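NADP-dependent alcohol dehydrogenase (Entamoeba histolytica, PDB 2OUI) catalyses the reversible NADP-dependent oxidation of alcohols to aldehydes or ketones, as a zinc-containing tetramer of the medium-chain dehydrogenase family. Local coordinates at residues G198-C203 and A342-P347. The protein carries 1 engineered substitution. Residues are numbered along the deposited sequence; the frame is centred on the assembly and turned at random.
With EDO (1,2-ethanediol), chain J.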
loop_
_atom_site.group_PDB
_atom_site.type_symbol
_atom_site.label_atom_id
_atom_site.label_comp_id
_atom_site.label_asym_id
_atom_site.label_seq_id
_atom_site.Cartn_x
_atom_site.Cartn_y
_atom_site.Cartn_z
ATOM N N GLY A 198 26.392 -2.969 -15.691
ATOM C CA GLY A 198 26.604 -4.028 -16.679
ATOM C C GLY A 198 27.975 -3.845 -17.295
ATOM O O GLY A 198 28.642 -2.819 -17.085
ATOM N N SER A 199 28.404 -4.834 -18.062
ATOM C CA SER A 199 29.717 -4.750 -18.688
ATOM C C SER A 199 29.753 -5.196 -20.153
ATOM O O SER A 199 30.703 -4.848 -20.870
ATOM C CB SER A 199 30.758 -5.480 -17.840
ATOM O OG SER A 199 30.271 -6.760 -17.469
ATOM N N ARG A 200 28.738 -5.933 -20.612
ATOM C CA ARG A 200 28.657 -6.265 -22.049
ATOM C C ARG A 200 28.345 -4.942 -22.762
ATOM O O ARG A 200 27.339 -4.276 -22.447
ATOM C CB ARG A 200 27.588 -7.341 -22.304
ATOM C CG ARG A 200 27.831 -8.203 -23.542
ATOM C CD ARG A 200 27.366 -9.654 -23.322
ATOM N NE ARG A 200 25.992 -9.876 -23.774
ATOM C CZ ARG A 200 25.088 -10.611 -23.122
ATOM N NH1 ARG A 200 25.389 -11.200 -21.969
ATOM N NH2 ARG A 200 23.864 -10.741 -23.612
ATOM N N LYS A 201 29.236 -4.534 -23.669
ATOM C CA LYS A 201 29.172 -3.195 -24.258
ATOM C C LYS A 201 27.817 -2.863 -24.862
ATOM O O LYS A 201 27.252 -1.812 -24.576
ATOM C CB LYS A 201 30.267 -2.991 -25.311
ATOM C CG LYS A 201 30.192 -1.636 -26.010
ATOM C CD LYS A 201 31.373 -1.426 -26.920
ATOM C CE LYS A 201 31.327 -0.059 -27.573
ATOM N NZ LYS A 201 30.081 0.160 -28.384
ATOM N N HIS A 202 27.302 -3.747 -25.714
ATOM C CA HIS A 202 26.074 -3.414 -26.430
ATOM C C HIS A 202 24.902 -3.224 -25.464
ATOM O O HIS A 202 24.068 -2.319 -25.645
ATOM C CB HIS A 202 25.733 -4.444 -27.521
ATOM C CG HIS A 202 24.588 -4.018 -28.395
ATOM N ND1 HIS A 202 24.612 -2.861 -29.145
ATOM C CD2 HIS A 202 23.371 -4.578 -28.612
ATOM C CE1 HIS A 202 23.467 -2.727 -29.791
ATOM N NE2 HIS A 202 22.696 -3.756 -29.483
ATOM N N CYS A 203 24.868 -4.045 -24.417
ATOM C CA CYS A 203 23.847 -3.902 -23.366
ATOM C C CYS A 203 23.895 -2.540 -22.693
ATOM O O CYS A 203 22.847 -1.923 -22.469
ATOM C CB CYS A 203 23.983 -5.002 -22.319
ATOM S SG CYS A 203 23.395 -6.603 -22.972
ATOM N N ALA A 342 29.162 -11.463 -27.629
ATOM C CA ALA A 342 29.115 -10.024 -27.293
ATOM C C ALA A 342 27.923 -9.298 -27.941
ATOM O O ALA A 342 27.377 -8.336 -27.396
ATOM C CB ALA A 342 30.435 -9.353 -27.713
ATOM N N ASP A 343 27.576 -9.800 -29.117
ATOM C CA ASP A 343 26.516 -9.392 -30.018
ATOM C C ASP A 343 25.089 -9.518 -29.442
ATOM O O ASP A 343 24.152 -8.903 -29.958
ATOM C CB ASP A 343 26.628 -10.371 -31.212
ATOM C CG ASP A 343 26.147 -9.782 -32.529
ATOM O OD1 ASP A 343 25.090 -9.105 -32.561
ATOM O OD2 ASP A 343 26.826 -10.029 -33.554
ATOM N N LEU A 344 24.938 -10.309 -28.379
ATOM C CA LEU A 344 23.635 -10.836 -27.979
ATOM C C LEU A 344 22.894 -9.978 -26.964
ATOM O O LEU A 344 23.474 -9.519 -25.984
ATOM C CB LEU A 344 23.790 -12.259 -27.408
ATOM C CG LEU A 344 22.533 -12.932 -26.813
ATOM C CD1 LEU A 344 21.670 -13.439 -27.931
ATOM C CD2 LEU A 344 22.882 -14.077 -25.886
ATOM N N ILE A 345 21.603 -9.770 -27.232
ATOM C CA ILE A 345 20.629 -9.412 -26.198
ATOM C C ILE A 345 19.545 -10.503 -26.258
ATOM O O ILE A 345 19.498 -11.378 -25.405
ATOM C CB ILE A 345 20.042 -7.975 -26.376
ATOM C CG1 ILE A 345 21.182 -6.936 -26.322
ATOM C CG2 ILE A 345 18.948 -7.708 -25.311
ATOM C CD1 ILE A 345 20.757 -5.501 -26.628
ATOM N N LYS A 346 18.732 -10.510 -27.315
ATOM C CA LYS A 346 17.645 -11.487 -27.391
ATOM C C LYS A 346 17.447 -11.956 -28.841
ATOM O O LYS A 346 17.331 -11.132 -29.733
ATOM C CB LYS A 346 16.380 -10.819 -26.841
ATOM C CG LYS A 346 15.268 -11.732 -26.475
ATOM C CD LYS A 346 15.510 -12.455 -25.172
ATOM C CE LYS A 346 14.263 -13.263 -24.878
ATOM N NZ LYS A 346 14.366 -14.043 -23.614
ATOM N N PRO A 347 17.477 -13.279 -29.088
ATOM C CA PRO A 347 17.106 -13.795 -30.403
ATOM C C PRO A 347 15.601 -14.017 -30.510
ATOM O O PRO A 347 14.904 -14.203 -29.498
ATOM C CB PRO A 347 17.818 -15.150 -30.476
ATOM C CG PRO A 347 18.519 -15.341 -29.128
ATOM C CD PRO A 347 17.873 -14.370 -28.176
HETATM C C1 EDO J . 25.547 -7.133 -19.423
HETATM O O1 EDO J . 26.764 -6.892 -18.709
HETATM C C2 EDO J . 24.541 -7.763 -18.471
HETATM O O2 EDO J . 24.761 -7.261 -17.140
HETATM O O HOH W 1 21.301 -12.131 -23.157
#
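Arg200 reaches from the Rossmann-type coenzyme domain to the backbone of Leu344, and so illustrates how a loop after a nucleotide-fold strand can be tied to the chain entering strand 346-350, which pairs with strand 27-34 of the catalytic domain's sheet. Its NH2 donates a nearly straight bond (170°) to Leu344 O at 2.7 Å. The oxygen lies in the guanidinium plane, yet the nitrogen stands above the carbonyl plane. NE adds a weak second bond to the same oxygen. A water accepts from NH2 and donates to Ile345 O, extending the grip by one residue.

The apolar part of the contact is packed tightly around Ile345. Its CD1 comes to 3.4 Å from CD2 of His202, the two side chains crossing at about a right angle, while the buried Cys203 SG rests against Ile345 CG1. Pro177 and Leu180 of helix 177-188 back the isoleucine. Around exposed Ala342 the contact is looser: its methyl points away, and its carbonyl oxygen comes no nearer than 3.9 Å to Arg200, at CG. At the helix start, a 1,2-ethanediol molecule, probably from the crystallisation liquor, takes both Ser199 N and Arg200 N on one oxygen, O1, the latter at 2.9 Å.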